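Local structure of tailspike protein (Acinetobacter phage vB_ApiP_P1, 6E1R) at residues 264-278 with 289-303. The protein probably binds and degrades the capsule polysaccharide of its Acinetobacter host as a trimeric tailspike hydrolase. Sequence-based numbering, arbitrary orientation.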
loop_
_atom_site.group_PDB
_atom_site.type_symbol
_atom_site.label_atom_id
_atom_site.label_comp_id
_atom_site.label_asym_id
_atom_site.label_seq_id
_atom_site.Cartn_x
_atom_site.Cartn_y
_atom_site.Cartn_z
ATOM N N ASP A 264 0.878 10.553 -27.385
ATOM C CA ASP A 264 2.020 9.659 -27.228
ATOM C C ASP A 264 1.998 8.961 -25.876
ATOM O O ASP A 264 2.495 7.837 -25.751
ATOM C CB ASP A 264 3.327 10.431 -27.407
ATOM C CG ASP A 264 3.481 11.556 -26.406
ATOM O OD1 ASP A 264 2.486 12.264 -26.149
ATOM O OD2 ASP A 264 4.599 11.734 -25.879
ATOM N N CYS A 265 1.426 9.606 -24.859
ATOM C CA CYS A 265 1.263 8.987 -23.554
ATOM C C CYS A 265 0.073 9.622 -22.850
ATOM O O CYS A 265 -0.472 10.635 -23.292
ATOM C CB CYS A 265 2.536 9.111 -22.709
ATOM S SG CYS A 265 3.135 10.796 -22.500
HETATM N N MSE A 266 -0.332 9.000 -21.748
HETATM C CA MSE A 266 -1.465 9.483 -20.971
HETATM C C MSE A 266 -0.992 10.425 -19.870
HETATM O O MSE A 266 -1.558 11.497 -19.668
HETATM C CB MSE A 266 -2.241 8.307 -20.374
HETATM C CG MSE A 266 -3.606 8.673 -19.813
HETATM SE SE MSE A 266 -4.788 9.461 -21.154
HETATM C CE MSE A 266 -6.500 8.982 -20.355
ATOM N N ILE A 267 0.058 10.013 -19.164
ATOM C CA ILE A 267 0.648 10.789 -18.081
ATOM C C ILE A 267 2.116 11.021 -18.406
ATOM O O ILE A 267 2.816 10.101 -18.843
ATOM C CB ILE A 267 0.487 10.079 -16.722
ATOM C CG1 ILE A 267 -0.985 9.750 -16.467
ATOM C CG2 ILE A 267 1.041 10.940 -15.598
ATOM C CD1 ILE A 267 -1.223 8.939 -15.214
ATOM N N GLU A 268 2.581 12.251 -18.194
ATOM C CA GLU A 268 3.947 12.621 -18.535
ATOM C C GLU A 268 4.457 13.670 -17.560
ATOM O O GLU A 268 3.747 14.627 -17.238
ATOM C CB GLU A 268 4.035 13.159 -19.969
ATOM C CG GLU A 268 5.426 13.617 -20.376
ATOM C CD GLU A 268 5.481 14.124 -21.805
ATOM O OE1 GLU A 268 4.413 14.452 -22.362
ATOM O OE2 GLU A 268 6.592 14.196 -22.370
ATOM N N TRP A 269 5.690 13.482 -17.094
ATOM C CA TRP A 269 6.376 14.494 -16.306
ATOM C C TRP A 269 7.877 14.314 -16.478
ATOM O O TRP A 269 8.353 13.213 -16.770
ATOM C CB TRP A 269 5.987 14.439 -14.821
ATOM C CG TRP A 269 6.613 13.322 -14.040
ATOM C CD1 TRP A 269 7.793 13.363 -13.357
ATOM C CD2 TRP A 269 6.071 12.012 -13.824
ATOM N NE1 TRP A 269 8.030 12.156 -12.746
ATOM C CE2 TRP A 269 6.988 11.309 -13.017
ATOM C CE3 TRP A 269 4.906 11.363 -14.244
ATOM C CZ2 TRP A 269 6.775 9.990 -12.619
ATOM C CZ3 TRP A 269 4.696 10.052 -13.847
ATOM C CH2 TRP A 269 5.628 9.379 -13.044
ATOM N N ASP A 270 8.614 15.405 -16.307
ATOM C CA ASP A 270 10.051 15.410 -16.556
ATOM C C ASP A 270 10.776 15.966 -15.332
ATOM O O ASP A 270 10.253 15.975 -14.210
ATOM C CB ASP A 270 10.365 16.208 -17.830
ATOM C CG ASP A 270 9.892 17.653 -17.752
ATOM O OD1 ASP A 270 9.344 18.055 -16.705
ATOM O OD2 ASP A 270 10.071 18.390 -18.745
ATOM N N SER A 271 12.007 16.436 -15.550
ATOM C CA SER A 271 12.836 17.076 -14.531
ATOM C C SER A 271 13.133 16.155 -13.352
ATOM O O SER A 271 13.435 16.634 -12.253
ATOM C CB SER A 271 12.198 18.379 -14.035
ATOM O OG SER A 271 11.964 19.268 -15.112
ATOM N N TYR A 272 13.057 14.840 -13.567
ATOM C CA TYR A 272 13.310 13.847 -12.522
ATOM C C TYR A 272 12.364 14.042 -11.338
ATOM O O TYR A 272 12.769 13.968 -10.176
ATOM C CB TYR A 272 14.774 13.871 -12.076
ATOM C CG TYR A 272 15.743 13.667 -13.218
ATOM C CD1 TYR A 272 16.262 14.750 -13.916
ATOM C CD2 TYR A 272 16.130 12.390 -13.607
ATOM C CE1 TYR A 272 17.143 14.569 -14.965
ATOM C CE2 TYR A 272 17.013 12.199 -14.656
ATOM C CZ TYR A 272 17.515 13.292 -15.331
ATOM O OH TYR A 272 18.393 13.111 -16.375
ATOM N N GLY A 273 11.093 14.299 -11.642
ATOM C CA GLY A 273 10.109 14.457 -10.589
ATOM C C GLY A 273 9.923 13.179 -9.795
ATOM O O GLY A 273 10.019 12.071 -10.323
ATOM N N THR A 274 9.632 13.344 -8.508
ATOM C CA THR A 274 9.648 12.244 -7.557
ATOM C C THR A 274 8.256 11.954 -7.010
ATOM O O THR A 274 7.411 12.846 -6.896
ATOM C CB THR A 274 10.596 12.549 -6.390
ATOM O OG1 THR A 274 10.194 13.767 -5.750
ATOM C CG2 THR A 274 12.020 12.699 -6.887
ATOM N N GLN A 275 8.033 10.680 -6.682
ATOM C CA GLN A 275 6.880 10.219 -5.909
ATOM C C GLN A 275 5.563 10.489 -6.647
ATOM O O GLN A 275 4.773 11.366 -6.294
ATOM C CB GLN A 275 6.882 10.852 -4.512
ATOM C CG GLN A 275 8.075 10.446 -3.660
ATOM C CD GLN A 275 8.003 9.004 -3.202
ATOM O OE1 GLN A 275 6.948 8.527 -2.782
ATOM N NE2 GLN A 275 9.127 8.299 -3.280
ATOM N N TRP A 276 5.355 9.692 -7.691
ATOM C CA TRP A 276 4.073 9.585 -8.384
ATOM C C TRP A 276 3.561 8.168 -8.153
ATOM O O TRP A 276 4.119 7.208 -8.694
ATOM C CB TRP A 276 4.220 9.870 -9.878
ATOM C CG TRP A 276 4.488 11.302 -10.249
ATOM C CD1 TRP A 276 5.554 12.064 -9.867
ATOM C CD2 TRP A 276 3.694 12.128 -11.113
ATOM N NE1 TRP A 276 5.465 13.318 -10.426
ATOM C CE2 TRP A 276 4.332 13.382 -11.195
ATOM C CE3 TRP A 276 2.501 11.931 -11.816
ATOM C CZ2 TRP A 276 3.819 14.432 -11.954
ATOM C CZ3 TRP A 276 1.992 12.976 -12.568
ATOM C CH2 TRP A 276 2.651 14.211 -12.629
ATOM N N HIS A 277 2.508 8.031 -7.350
ATOM C CA HIS A 277 1.983 6.724 -6.986
ATOM C C HIS A 277 0.498 6.646 -7.310
ATOM O O HIS A 277 -0.199 7.662 -7.358
ATOM C CB HIS A 277 2.224 6.420 -5.503
ATOM C CG HIS A 277 3.667 6.455 -5.110
ATOM N ND1 HIS A 277 4.615 5.638 -5.690
ATOM C CD2 HIS A 277 4.328 7.211 -4.202
ATOM C CE1 HIS A 277 5.796 5.888 -5.155
ATOM N NE2 HIS A 277 5.649 6.837 -4.248
ATOM N N PHE A 278 0.022 5.421 -7.531
ATOM C CA PHE A 278 -1.336 5.164 -8.005
ATOM C C PHE A 278 -1.963 4.068 -7.155
ATOM O O PHE A 278 -1.579 2.899 -7.261
ATOM C CB PHE A 278 -1.331 4.771 -9.484
ATOM C CG PHE A 278 -0.704 5.799 -10.381
ATOM C CD1 PHE A 278 0.666 5.821 -10.587
ATOM C CD2 PHE A 278 -1.486 6.742 -11.025
ATOM C CE1 PHE A 278 1.243 6.769 -11.410
ATOM C CE2 PHE A 278 -0.917 7.691 -11.852
ATOM C CZ PHE A 278 0.450 7.705 -12.044
ATOM N N THR A 289 0.269 6.010 -28.330
ATOM C CA THR A 289 1.140 5.530 -29.396
ATOM C C THR A 289 2.465 4.989 -28.875
ATOM O O THR A 289 3.079 4.143 -29.534
ATOM C CB THR A 289 1.393 6.633 -30.426
ATOM O OG1 THR A 289 1.892 7.808 -29.775
ATOM C CG2 THR A 289 0.104 6.971 -31.168
ATOM N N GLU A 290 2.943 5.467 -27.726
ATOM C CA GLU A 290 4.238 5.035 -27.214
ATOM C C GLU A 290 4.102 4.303 -25.886
ATOM O O GLU A 290 4.507 3.141 -25.785
ATOM C CB GLU A 290 5.187 6.230 -27.075
ATOM C CG GLU A 290 5.484 6.943 -28.393
ATOM C CD GLU A 290 6.505 8.043 -28.221
ATOM O OE1 GLU A 290 7.292 7.958 -27.260
ATOM O OE2 GLU A 290 6.510 9.001 -29.025
ATOM N N ALA A 291 3.534 4.945 -24.870
ATOM C CA ALA A 291 3.371 4.326 -23.565
ATOM C C ALA A 291 2.193 4.969 -22.851
ATOM O O ALA A 291 1.660 5.992 -23.283
ATOM C CB ALA A 291 4.645 4.450 -22.727
ATOM N N LEU A 292 1.773 4.343 -21.750
ATOM C CA LEU A 292 0.761 4.963 -20.903
ATOM C C LEU A 292 1.379 6.020 -19.999
ATOM O O LEU A 292 0.767 7.064 -19.749
ATOM C CB LEU A 292 0.039 3.904 -20.069
ATOM C CG LEU A 292 -0.716 2.814 -20.830
ATOM C CD1 LEU A 292 -1.438 1.902 -19.855
ATOM C CD2 LEU A 292 -1.690 3.421 -21.826
ATOM N N ILE A 293 2.589 5.766 -19.502
ATOM C CA ILE A 293 3.307 6.689 -18.633
ATOM C C ILE A 293 4.716 6.838 -19.189
ATOM O O ILE A 293 5.517 5.897 -19.123
ATOM C CB ILE A 293 3.346 6.206 -17.176
ATOM C CG1 ILE A 293 1.928 6.008 -16.636
ATOM C CG2 ILE A 293 4.115 7.189 -16.308
ATOM C CD1 ILE A 293 1.886 5.423 -15.246
ATOM N N LYS A 294 5.022 8.010 -19.739
ATOM C CA LYS A 294 6.360 8.351 -20.210
ATOM C C LYS A 294 6.895 9.451 -19.304
ATOM O O LYS A 294 6.361 10.565 -19.296
ATOM C CB LYS A 294 6.349 8.813 -21.664
ATOM C CG LYS A 294 7.723 9.258 -22.143
ATOM C CD LYS A 294 7.651 10.067 -23.422
ATOM C CE LYS A 294 7.215 9.216 -24.584
ATOM N NZ LYS A 294 7.281 9.969 -25.871
ATOM N N CYS A 295 7.943 9.148 -18.544
ATOM C CA CYS A 295 8.416 10.079 -17.534
ATOM C C CYS A 295 9.935 10.065 -17.448
ATOM O O CYS A 295 10.564 9.007 -17.523
ATOM C CB CYS A 295 7.822 9.746 -16.160
ATOM S SG CYS A 295 8.288 8.119 -15.523
ATOM N N THR A 296 10.509 11.257 -17.301
ATOM C CA THR A 296 11.898 11.433 -16.885
ATOM C C THR A 296 11.836 11.671 -15.380
ATOM O O THR A 296 11.665 12.799 -14.919
ATOM C CB THR A 296 12.560 12.592 -17.621
ATOM O OG1 THR A 296 12.524 12.349 -19.033
ATOM C CG2 THR A 296 14.005 12.762 -17.172
ATOM N N ALA A 297 11.941 10.590 -14.612
ATOM C CA ALA A 297 11.638 10.624 -13.191
ATOM C C ALA A 297 12.768 10.018 -12.373
ATOM O O ALA A 297 13.639 9.314 -12.889
ATOM C CB ALA A 297 10.334 9.876 -12.884
ATOM N N SER A 298 12.738 10.320 -11.078
ATOM C CA SER A 298 13.531 9.642 -10.067
ATOM C C SER A 298 12.587 9.225 -8.946
ATOM O O SER A 298 11.397 9.558 -8.960
ATOM C CB SER A 298 14.675 10.522 -9.544
ATOM O OG SER A 298 14.186 11.705 -8.944
ATOM N N SER A 299 13.121 8.468 -7.980
ATOM C CA SER A 299 12.363 7.872 -6.881
ATOM C C SER A 299 11.425 6.795 -7.423
ATOM O O SER A 299 11.139 6.769 -8.627
ATOM C CB SER A 299 11.588 8.938 -6.096
ATOM O OG SER A 299 12.423 9.579 -5.150
ATOM N N PRO A 300 10.935 5.886 -6.581
ATOM C CA PRO A 300 10.114 4.782 -7.086
ATOM C C PRO A 300 8.745 5.234 -7.572
ATOM O O PRO A 300 8.240 6.303 -7.222
ATOM C CB PRO A 300 9.981 3.858 -5.872
ATOM C CG PRO A 300 10.149 4.767 -4.713
ATOM C CD PRO A 300 11.199 5.742 -5.139
ATOM N N ILE A 301 8.151 4.385 -8.407
ATOM C CA ILE A 301 6.788 4.551 -8.896
ATOM C C ILE A 301 6.030 3.276 -8.554
ATOM O O ILE A 301 6.425 2.184 -8.980
ATOM C CB ILE A 301 6.746 4.827 -10.407
ATOM C CG1 ILE A 301 7.586 6.059 -10.748
ATOM C CG2 ILE A 301 5.309 5.002 -10.876
ATOM C CD1 ILE A 301 7.713 6.314 -12.233
HETATM N N MSE A 302 4.954 3.408 -7.785
HETATM C CA MSE A 302 4.234 2.232 -7.308
HETATM C C MSE A 302 2.761 2.224 -7.700
HETATM O O MSE A 302 2.094 3.258 -7.689
HETATM C CB MSE A 302 4.351 2.125 -5.788
HETATM C CG MSE A 302 5.775 2.048 -5.278
HETATM SE SE MSE A 302 5.832 1.883 -3.341
HETATM C CE MSE A 302 4.701 3.404 -2.875
ATOM N N PHE A 303 2.264 1.039 -8.041
ATOM C CA PHE A 303 0.850 0.811 -8.321
ATOM C C PHE A 303 0.323 -0.154 -7.269
ATOM O O PHE A 303 0.628 -1.351 -7.311
ATOM C CB PHE A 303 0.643 0.252 -9.729
ATOM C CG PHE A 303 1.114 1.166 -10.823
ATOM C CD1 PHE A 303 2.430 1.138 -11.251
ATOM C CD2 PHE A 303 0.236 2.054 -11.427
ATOM C CE1 PHE A 303 2.865 1.974 -12.257
ATOM C CE2 PHE A 303 0.665 2.895 -12.435
ATOM C CZ PHE A 303 1.980 2.856 -12.850
HETATM O O HOH W 1 6.097 12.038 -28.790
HETATM O O HOH W 2 9.972 13.580 -19.740
HETATM O O HOH W 3 9.027 8.861 -8.397
#
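W269 lies against C295 across two successive rungs of a right-handed parallel beta-helix, the fold usual for phage tailspikes. Strands 267-270 and 293-297 pair in parallel on one face. After the corner at S271 and Y272, strands 276-278 and 301-303 pair on another.

Inside, the W269 ring is sandwiched. C295 CB sits over the centre of its six-membered ring, 3.5 Å from the centroid. The indole of W276, from the same segment as W269, covers the opposite face. With chi1 at 76° the W269 indole is turned so that NE1 donates to G273 O while the ring lies on C295. I301 CD1 meets the ring edge at W269 CH2, and I293 CG2 touches W269 CZ3. The F278 and F303 rings run alongside each other, tilted by only 10° and offset so that they barely overlap. Their centroids are 5.1 Å apart. The ladder runs on, since F253 stacks on F278 and F334 meets F303.

Near the start of strands 267-270 and 293-297, D264 and K294 meet roughly at right angles. K294 NZ reaches the anti lone pair of D264 OD2 at 3.2 Å in a salt bridge. E290 OE1 is a second partner of NZ, but it is modelled so close that its exact geometry is doubtful. The other D264 oxygen, OD1, forms a salt bridge with K235 of the preceding rung. At the S271-Y272 corner, T296 CG2 rests over the centre of the Y272 ring, 4.0 Å from the centroid. S298 OG donates to Y272 O from above the carbonyl plane. Q275 beyond it bonds G306 and G336 of the second subunit, so this edge faces the trimer interface.

H277 is fixed through both ring nitrogens. NE2 donates to Q275 OE1, and CE of selenomethionine M302 lies over one ring face as a CH-pi contact. M302 N donates in the ring plane to H277 ND1 at 3.1 Å.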